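Slr0280 protein (Synechocystis sp., PDB 5H3K) is of unknown function but belongs to the phosphodiester glycosidase (NAGPA) family and may cleave sugar phosphodiester bonds. Local coordinates at residues A[402-407]-A[414-419]; A[318-323]-A[346-351]; A[430-435]-A[452-457]. All coordinates share one frame; numbering follows the deposited sequence.

Interaction 1. Residues A[402-407]-A[414-419]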
loop_
_atom_site.group_PDB
_atom_site.type_symbol
_atom_site.label_atom_id
_atom_site.label_comp_id
_atom_site.label_asym_id
_atom_site.label_seq_id
_atom_site.Cartn_x
_atom_site.Cartn_y
_atom_site.Cartn_z
ATOM N N TYR A 402 0.329 24.828 11.889
ATOM C CA TYR A 402 0.298 23.378 12.029
ATOM C C TYR A 402 -1.128 22.938 12.313
ATOM O O TYR A 402 -1.813 23.524 13.154
ATOM C CB TYR A 402 1.247 22.927 13.147
ATOM C CG TYR A 402 2.629 23.497 12.952
ATOM C CD1 TYR A 402 3.533 22.889 12.084
ATOM C CD2 TYR A 402 3.012 24.672 13.586
ATOM C CE1 TYR A 402 4.790 23.426 11.877
ATOM C CE2 TYR A 402 4.270 25.220 13.386
ATOM C CZ TYR A 402 5.150 24.593 12.531
ATOM O OH TYR A 402 6.402 25.144 12.334
ATOM N N LEU A 403 -1.584 21.915 11.601
ATOM C CA LEU A 403 -2.947 21.434 11.768
ATOM C C LEU A 403 -2.904 19.926 11.871
ATOM O O LEU A 403 -2.341 19.270 10.988
ATOM C CB LEU A 403 -3.784 21.842 10.549
ATOM C CG LEU A 403 -5.200 21.258 10.428
ATOM C CD1 LEU A 403 -6.051 21.721 11.608
ATOM C CD2 LEU A 403 -5.840 21.676 9.085
ATOM N N ASN A 404 -3.481 19.377 12.936
ATOM C CA ASN A 404 -3.576 17.930 13.093
ATOM C C ASN A 404 -2.272 17.206 12.756
ATOM O O ASN A 404 -2.268 16.254 11.974
ATOM C CB ASN A 404 -4.724 17.384 12.233
ATOM C CG ASN A 404 -6.086 17.820 12.753
ATOM O OD1 ASN A 404 -6.216 18.139 13.928
ATOM N ND2 ASN A 404 -7.096 17.843 11.888
ATOM N N SER A 405 -1.165 17.657 13.341
ATOM C CA SER A 405 0.144 17.139 12.951
ATOM C C SER A 405 0.975 16.614 14.119
ATOM O O SER A 405 0.949 17.168 15.226
ATOM C CB SER A 405 0.936 18.223 12.198
ATOM O OG SER A 405 2.218 17.747 11.779
ATOM N N GLY A 406 1.726 15.549 13.860
ATOM C CA GLY A 406 2.721 15.071 14.808
ATOM C C GLY A 406 4.006 15.872 14.757
ATOM O O GLY A 406 4.941 15.617 15.536
ATOM N N TYR A 407 4.072 16.849 13.850
ATOM C CA TYR A 407 5.285 17.643 13.698
ATOM C C TYR A 407 5.347 18.823 14.685
ATOM O O TYR A 407 4.487 19.706 14.691
ATOM C CB TYR A 407 5.426 18.124 12.252
ATOM C CG TYR A 407 6.708 18.883 11.970
ATOM C CD1 TYR A 407 7.949 18.272 12.110
ATOM C CD2 TYR A 407 6.667 20.196 11.543
ATOM C CE1 TYR A 407 9.129 18.970 11.848
ATOM C CE2 TYR A 407 7.842 20.900 11.264
ATOM C CZ TYR A 407 9.066 20.279 11.425
ATOM O OH TYR A 407 10.226 20.983 11.157
ATOM N N ARG A 414 -3.299 23.673 15.630
ATOM C CA ARG A 414 -4.722 23.484 15.846
ATOM C C ARG A 414 -5.005 21.988 15.726
ATOM O O ARG A 414 -4.370 21.292 14.920
ATOM C CB ARG A 414 -5.503 24.289 14.806
ATOM C CG ARG A 414 -6.888 24.711 15.223
ATOM C CD ARG A 414 -7.452 25.755 14.253
ATOM N NE ARG A 414 -7.786 25.209 12.936
ATOM C CZ ARG A 414 -8.963 24.673 12.632
ATOM N NH1 ARG A 414 -9.921 24.581 13.556
ATOM N NH2 ARG A 414 -9.179 24.214 11.407
ATOM N N TYR A 415 -5.920 21.493 16.550
ATOM C CA TYR A 415 -6.314 20.093 16.532
ATOM C C TYR A 415 -7.832 20.001 16.508
ATOM O O TYR A 415 -8.508 20.515 17.399
ATOM C CB TYR A 415 -5.747 19.355 17.741
ATOM C CG TYR A 415 -4.255 19.154 17.650
ATOM C CD1 TYR A 415 -3.726 18.086 16.929
ATOM C CD2 TYR A 415 -3.369 20.042 18.259
ATOM C CE1 TYR A 415 -2.347 17.894 16.830
ATOM C CE2 TYR A 415 -1.983 19.863 18.165
ATOM C CZ TYR A 415 -1.482 18.785 17.448
ATOM O OH TYR A 415 -0.112 18.610 17.348
ATOM N N THR A 416 -8.358 19.356 15.471
ATOM C CA THR A 416 -9.799 19.263 15.251
ATOM C C THR A 416 -10.238 17.831 15.549
ATOM O O THR A 416 -9.393 16.980 15.848
ATOM C CB THR A 416 -10.172 19.671 13.820
ATOM O OG1 THR A 416 -9.818 18.621 12.902
ATOM C CG2 THR A 416 -9.477 20.964 13.439
ATOM N N PRO A 417 -11.555 17.555 15.508
ATOM C CA PRO A 417 -11.974 16.169 15.738
ATOM C C PRO A 417 -11.384 15.149 14.760
ATOM O O PRO A 417 -11.360 13.970 15.099
ATOM C CB PRO A 417 -13.493 16.242 15.571
ATOM C CG PRO A 417 -13.834 17.607 16.071
ATOM C CD PRO A 417 -12.697 18.485 15.596
ATOM N N ALA A 418 -10.930 15.579 13.581
ATOM C CA ALA A 418 -10.220 14.661 12.677
ATOM C C ALA A 418 -8.987 14.004 13.317
ATOM O O ALA A 418 -8.605 12.885 12.952
ATOM C CB ALA A 418 -9.842 15.363 11.371
ATOM N N TRP A 419 -8.352 14.691 14.265
ATOM C CA TRP A 419 -7.209 14.140 14.985
ATOM C C TRP A 419 -7.622 12.940 15.825
ATOM O O TRP A 419 -6.892 11.957 15.931
ATOM C CB TRP A 419 -6.601 15.218 15.886
ATOM C CG TRP A 419 -5.371 14.829 16.672
ATOM C CD1 TRP A 419 -5.289 14.603 18.019
ATOM C CD2 TRP A 419 -4.043 14.663 16.159
ATOM N NE1 TRP A 419 -3.995 14.300 18.373
ATOM C CE2 TRP A 419 -3.213 14.340 17.254
ATOM C CE3 TRP A 419 -3.480 14.759 14.881
ATOM C CZ2 TRP A 419 -1.837 14.106 17.100
ATOM C CZ3 TRP A 419 -2.115 14.524 14.737
ATOM C CH2 TRP A 419 -1.313 14.204 15.836
#

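Interaction 2. Residues A[318-323]-A[346-351]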
loop_
_atom_site.group_PDB
_atom_site.type_symbol
_atom_site.label_atom_id
_atom_site.label_comp_id
_atom_site.label_asym_id
_atom_site.label_seq_id
_atom_site.Cartn_x
_atom_site.Cartn_y
_atom_site.Cartn_z
ATOM N N MET A 318 -9.392 8.235 13.070
ATOM C CA MET A 318 -8.522 9.164 13.778
ATOM C C MET A 318 -7.106 9.194 13.201
ATOM O O MET A 318 -6.727 8.328 12.386
ATOM C CB MET A 318 -8.517 8.914 15.298
ATOM C CG MET A 318 -7.732 7.722 15.759
ATOM S SD MET A 318 -7.687 7.634 17.569
ATOM C CE MET A 318 -6.732 6.150 17.823
ATOM N N ALA A 319 -6.335 10.193 13.624
ATOM C CA ALA A 319 -4.989 10.423 13.089
ATOM C C ALA A 319 -3.933 9.462 13.628
ATOM O O ALA A 319 -2.961 9.151 12.934
ATOM C CB ALA A 319 -4.557 11.861 13.343
ATOM N N GLN A 320 -4.099 9.007 14.862
ATOM C CA GLN A 320 -3.101 8.147 15.468
ATOM C C GLN A 320 -3.283 6.676 15.102
ATOM O O GLN A 320 -4.356 6.083 15.295
ATOM C CB GLN A 320 -3.053 8.314 16.993
ATOM C CG GLN A 320 -2.048 7.360 17.665
ATOM C CD GLN A 320 -1.812 7.673 19.127
ATOM O OE1 GLN A 320 -2.721 7.567 19.951
ATOM N NE2 GLN A 320 -0.585 8.055 19.461
ATOM N N GLY A 321 -2.212 6.073 14.600
ATOM C CA GLY A 321 -2.204 4.638 14.418
ATOM C C GLY A 321 -1.376 4.204 13.244
ATOM O O GLY A 321 -1.155 4.990 12.327
ATOM N N THR A 322 -0.910 2.958 13.278
ATOM C CA THR A 322 -0.254 2.355 12.127
ATOM C C THR A 322 -0.771 0.938 11.947
ATOM O O THR A 322 -1.189 0.287 12.913
ATOM C CB THR A 322 1.286 2.307 12.258
ATOM O OG1 THR A 322 1.649 1.580 13.436
ATOM C CG2 THR A 322 1.888 3.721 12.294
ATOM N N ALA A 323 -0.739 0.463 10.706
ATOM C CA ALA A 323 -1.185 -0.888 10.373
ATOM C C ALA A 323 -0.506 -1.338 9.079
ATOM O O ALA A 323 -0.136 -0.503 8.256
ATOM C CB ALA A 323 -2.716 -0.911 10.211
ATOM N N ASN A 346 7.333 5.940 16.373
ATOM C CA ASN A 346 7.367 5.857 17.835
ATOM C C ASN A 346 6.038 6.214 18.520
ATOM O O ASN A 346 5.682 5.621 19.535
ATOM C CB ASN A 346 8.536 6.684 18.387
ATOM C CG ASN A 346 9.896 6.091 18.005
ATOM O OD1 ASN A 346 10.105 4.877 18.098
ATOM N ND2 ASN A 346 10.815 6.941 17.556
ATOM N N ASN A 347 5.294 7.168 17.966
ATOM C CA ASN A 347 3.981 7.512 18.539
ATOM C C ASN A 347 2.813 7.337 17.569
ATOM O O ASN A 347 1.662 7.686 17.890
ATOM C CB ASN A 347 3.985 8.932 19.128
ATOM C CG ASN A 347 4.352 9.991 18.111
ATOM O OD1 ASN A 347 4.271 9.761 16.899
ATOM N ND2 ASN A 347 4.749 11.167 18.594
ATOM N N GLN A 348 3.123 6.795 16.390
ATOM C CA GLN A 348 2.151 6.533 15.321
ATOM C C GLN A 348 1.377 7.769 14.856
ATOM O O GLN A 348 0.195 7.673 14.509
ATOM C CB GLN A 348 1.146 5.445 15.703
ATOM C CG GLN A 348 1.708 4.149 16.235
ATOM C CD GLN A 348 1.003 3.774 17.528
ATOM O OE1 GLN A 348 -0.181 3.391 17.531
ATOM N NE2 GLN A 348 1.700 3.959 18.641
ATOM N N LEU A 349 2.045 8.916 14.819
ATOM C CA LEU A 349 1.423 10.142 14.323
ATOM C C LEU A 349 1.865 10.501 12.900
ATOM O O LEU A 349 3.028 10.332 12.536
ATOM C CB LEU A 349 1.746 11.311 15.247
ATOM C CG LEU A 349 1.309 11.092 16.694
ATOM C CD1 LEU A 349 1.619 12.357 17.502
ATOM C CD2 LEU A 349 -0.170 10.737 16.756
ATOM N N PRO A 350 0.941 11.057 12.104
ATOM C CA PRO A 350 1.254 11.494 10.740
ATOM C C PRO A 350 2.143 12.744 10.704
ATOM O O PRO A 350 2.036 13.637 11.554
ATOM C CB PRO A 350 -0.130 11.800 10.148
ATOM C CG PRO A 350 -0.972 12.178 11.347
ATOM C CD PRO A 350 -0.463 11.332 12.480
ATOM N N LEU A 351 3.031 12.785 9.714
ATOM C CA LEU A 351 3.912 13.927 9.472
ATOM C C LEU A 351 3.742 14.376 8.017
ATOM O O LEU A 351 4.494 13.948 7.136
ATOM C CB LEU A 351 5.364 13.510 9.711
ATOM C CG LEU A 351 5.661 13.020 11.138
ATOM C CD1 LEU A 351 7.059 12.441 11.228
ATOM C CD2 LEU A 351 5.496 14.191 12.117
HETATM O O HOH W 1 -1.512 1.555 16.072
#

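Interaction 3. Residues A[430-435]-A[452-457]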
loop_
_atom_site.group_PDB
_atom_site.type_symbol
_atom_site.label_atom_id
_atom_site.label_comp_id
_atom_site.label_asym_id
_atom_site.label_seq_id
_atom_site.Cartn_x
_atom_site.Cartn_y
_atom_site.Cartn_z
ATOM N N GLU A 430 3.208 23.754 26.901
ATOM C CA GLU A 430 2.222 24.183 25.909
ATOM C C GLU A 430 1.092 24.930 26.605
ATOM O O GLU A 430 0.832 24.701 27.791
ATOM C CB GLU A 430 1.659 22.972 25.148
ATOM C CG GLU A 430 2.713 22.225 24.356
ATOM C CD GLU A 430 2.139 21.155 23.446
ATOM O OE1 GLU A 430 2.892 20.690 22.564
ATOM O OE2 GLU A 430 0.954 20.780 23.601
ATOM N N GLN A 431 0.432 25.827 25.873
ATOM C CA GLN A 431 -0.821 26.419 26.336
ATOM C C GLN A 431 -1.939 25.916 25.433
ATOM O O GLN A 431 -1.779 25.898 24.208
ATOM C CB GLN A 431 -0.758 27.944 26.254
ATOM C CG GLN A 431 -0.062 28.609 27.433
ATOM C CD GLN A 431 -0.842 28.460 28.732
ATOM O OE1 GLN A 431 -2.011 28.842 28.823
ATOM N NE2 GLN A 431 -0.197 27.898 29.741
ATOM N N VAL A 432 -3.063 25.510 26.017
ATOM C CA VAL A 432 -4.202 25.092 25.202
ATOM C C VAL A 432 -5.396 26.019 25.388
ATOM O O VAL A 432 -5.709 26.429 26.515
ATOM C CB VAL A 432 -4.612 23.613 25.455
ATOM C CG1 VAL A 432 -4.970 23.381 26.916
ATOM C CG2 VAL A 432 -5.789 23.198 24.533
ATOM N N TYR A 433 -6.054 26.350 24.276
ATOM C CA TYR A 433 -7.308 27.091 24.303
ATOM C C TYR A 433 -8.382 26.190 23.733
ATOM O O TYR A 433 -8.259 25.708 22.595
ATOM C CB TYR A 433 -7.194 28.373 23.473
ATOM C CG TYR A 433 -6.079 29.281 23.942
ATOM C CD1 TYR A 433 -6.341 30.371 24.766
ATOM C CD2 TYR A 433 -4.757 29.041 23.579
ATOM C CE1 TYR A 433 -5.310 31.204 25.204
ATOM C CE2 TYR A 433 -3.721 29.864 24.014
ATOM C CZ TYR A 433 -4.005 30.942 24.824
ATOM O OH TYR A 433 -2.975 31.754 25.240
ATOM N N VAL A 434 -9.420 25.943 24.528
ATOM C CA VAL A 434 -10.516 25.084 24.108
ATOM C C VAL A 434 -11.558 25.920 23.370
ATOM O O VAL A 434 -12.011 26.952 23.878
ATOM C CB VAL A 434 -11.170 24.370 25.308
ATOM C CG1 VAL A 434 -12.251 23.422 24.827
ATOM C CG2 VAL A 434 -10.123 23.617 26.110
ATOM N N VAL A 435 -11.922 25.488 22.165
ATOM C CA VAL A 435 -12.929 26.184 21.363
ATOM C C VAL A 435 -14.138 25.270 21.168
ATOM O O VAL A 435 -13.996 24.105 20.782
ATOM C CB VAL A 435 -12.358 26.637 19.998
ATOM C CG1 VAL A 435 -13.406 27.421 19.220
ATOM C CG2 VAL A 435 -11.100 27.483 20.199
ATOM N N GLN A 452 -0.922 13.619 30.610
ATOM C CA GLN A 452 -2.264 14.231 30.491
ATOM C C GLN A 452 -2.912 14.267 29.088
ATOM O O GLN A 452 -2.276 13.966 28.073
ATOM C CB GLN A 452 -2.388 15.565 31.254
ATOM C CG GLN A 452 -1.936 16.810 30.524
ATOM C CD GLN A 452 -1.730 17.977 31.474
ATOM O OE1 GLN A 452 -0.864 18.824 31.259
ATOM N NE2 GLN A 452 -2.526 18.023 32.536
ATOM N N GLN A 453 -4.193 14.617 29.049
ATOM C CA GLN A 453 -5.010 14.328 27.877
ATOM C C GLN A 453 -6.235 15.244 27.745
ATOM O O GLN A 453 -7.244 15.034 28.413
ATOM C CB GLN A 453 -5.446 12.867 27.970
ATOM C CG GLN A 453 -6.125 12.292 26.756
ATOM C CD GLN A 453 -6.172 10.772 26.811
ATOM O OE1 GLN A 453 -5.206 10.126 27.227
ATOM N NE2 GLN A 453 -7.297 10.195 26.401
ATOM N N MET A 454 -6.137 16.258 26.886
ATOM C CA MET A 454 -7.257 17.161 26.620
ATOM C C MET A 454 -8.238 16.477 25.687
ATOM O O MET A 454 -7.844 16.009 24.622
ATOM C CB MET A 454 -6.784 18.444 25.913
ATOM C CG MET A 454 -6.081 19.497 26.750
ATOM S SD MET A 454 -7.087 20.126 28.114
ATOM C CE MET A 454 -8.683 20.292 27.332
ATOM N N PRO A 455 -9.522 16.431 26.065
ATOM C CA PRO A 455 -10.515 16.067 25.055
ATOM C C PRO A 455 -10.573 17.159 23.981
ATOM O O PRO A 455 -10.398 18.345 24.300
ATOM C CB PRO A 455 -11.834 16.051 25.835
ATOM C CG PRO A 455 -11.439 16.002 27.289
ATOM C CD PRO A 455 -10.125 16.696 27.382
ATOM N N ILE A 456 -10.774 16.759 22.730
ATOM C CA ILE A 456 -11.071 17.696 21.654
ATOM C C ILE A 456 -12.588 17.742 21.477
ATOM O O ILE A 456 -13.228 16.717 21.202
ATOM C CB ILE A 456 -10.408 17.274 20.317
ATOM C CG1 ILE A 456 -8.891 17.144 20.472
ATOM C CG2 ILE A 456 -10.766 18.260 19.223
ATOM C CD1 ILE A 456 -8.199 16.420 19.287
ATOM N N PRO A 457 -13.184 18.932 21.643
ATOM C CA PRO A 457 -14.652 19.019 21.599
ATOM C C PRO A 457 -15.203 18.640 20.231
ATOM O O PRO A 457 -14.643 19.064 19.214
ATOM C CB PRO A 457 -14.926 20.507 21.878
ATOM C CG PRO A 457 -13.688 21.004 22.562
ATOM C CD PRO A 457 -12.558 20.230 21.952
#

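Interaction 1. Residues A[402-407]-A[414-419]
The side-chain amide of Asn404 lies across Thr416 at about a right angle and grips it twice. Its OD1 accepts Thr416 N on a lone pair at 2.9 Å, while ND2 donates to Thr416 OG1 at 3.0 Å, a nearly straight bond (176°) in the plane of the amide. A further bond from ND2 to Trp360 O helps to fix the rotation of the group. Beyond Asn404 CB, the rings of Tyr415 and Trp419 meet edge to face: Tyr415 CE1 stands 3.5 Å above the centre of the Trp419 ring. Tyr415 OH then reaches back to donate to Ser405 O at 2.8 Å and also bonds Arg466. The edge of the indole closes on the Asn404 carbonyl, with CZ3 3.3 Å from Asn404 O. Leu403 CD1 packs against Thr416 CG2 and lies near the guanidinium of Arg414, whose NE is salt-bridged to Glu388. An alanine in place of Asn404 removes both amide partners of Thr416 and would probably loosen the end of the strand pair. The backbone supplies two bonds, Arg414 N to Tyr402 O and Asn404 N to Arg414 O, both 2.9 Å. Asn404 then turns out of the strand with phi/psi of 45°/51°, and its side-chain amide continues the single parallel bridge, Leu403 with Arg414, that joins strands 397-403 and 411-415 of the mixed sheet.

Interaction 2. Residues A[318-323]-A[346-351]
A G1 beta bulge at the end of the short hairpin formed by strands 343-344 and 349-350 is the surface on which the loop 318-323 rests. Gln348 and Leu349 both face Asn344, and Gln348 takes up the positive phi (57°) of the first bulge position. Its carbonyl is thereby turned to the loop, where O accepts Gly321 N at 2.9 Å and is also approached by Gln320 CA. Gln320 runs out extended, CG anti to the backbone N, so that NE2 donates to Asn347 O at 2.8 Å nearly in its own amide plane. Along the way its CB lies 3.8 Å from Leu349 CD2. An Asx turn, Asn347 OD1 accepting Leu349 N from above the carbonyl plane, spans the bulge. Gln348 bends at chi2 and carries its CB and CG past Gly321 to Thr322, whose CG2 is 3.9 Å from Gln348 CB. Gln348 OE1 accepts from a water at 2.7 Å, and that water in turn accepts from Thr322 N. Gly321 has backbone angles at which a CB would jam against the preceding carbonyl. At the other end Pro350 CD sits 3.3 Å from Ala319 O, while Trp419 covers Ala319 and Leu349.

Interaction 3. Residues A[430-435]-A[452-457]
The ring that takes part here, the pyrrolidine of Pro457, is met at its CG corner. Val434 CG1 comes to 3.6 Å from Pro457 CG, crossing it obliquely, and Val435 O lies at the same distance, 3.6 Å, from that carbon. At the other end, Val432 and Met454 reach toward each other tip to tip, Val432 CG1 standing 4.0 Å from Met454 CG. The methionine is bent at both chi2 (-59°) and chi3 (-42°), which folds its methyl round so that CE rests 3.8 Å from Val434 CG2. One bent side chain thus serves two valines on the same side of the strand, and Val434 turns its second methyl to the proline. The two segments run nearly parallel, 12° apart, but the CA atoms of Val435 and Pro457 are 7.4 Å apart and those of Val432 and Met454 8.6 Å, too far for strand pairing. The backbone bonds of 430-434 go instead to strands 439-446 and 460-466, whereas strand 454-455 pairs with 422-423 and covers the sheet, with Met454 also touching Leu462. Because the contact is entirely apolar on the side-chain level and contains no hydrogen bond, it probably rests on shape and the exclusion of water, with little directional constraint.

How the interactions relate
Interaction 1 lies between the other two, its centre about 12 Å from each of theirs. Toward interaction 2 the link is made by backbone: Trp419 O and Ala319 N are 3.0 Å apart and Gly406 N and Pro350 O likewise 3.0 Å, both probable hydrogen bonds, while Leu351 CD2 packs on Gly406. Toward interaction 3 it is packing alone, with Trp419 CD1 3.7 Å from Ile456 CD1 and Pro417 CG 3.6 Å from Pro457 O. Trp419 thus touches both neighbours. Interactions 2 and 3 do not meet, their nearest atoms being about 8 Å apart. Interactions 1 and 3 reach the same mixed sheet, whereas 318-323 and 346-351 lie beside it. None can be tied to an active site.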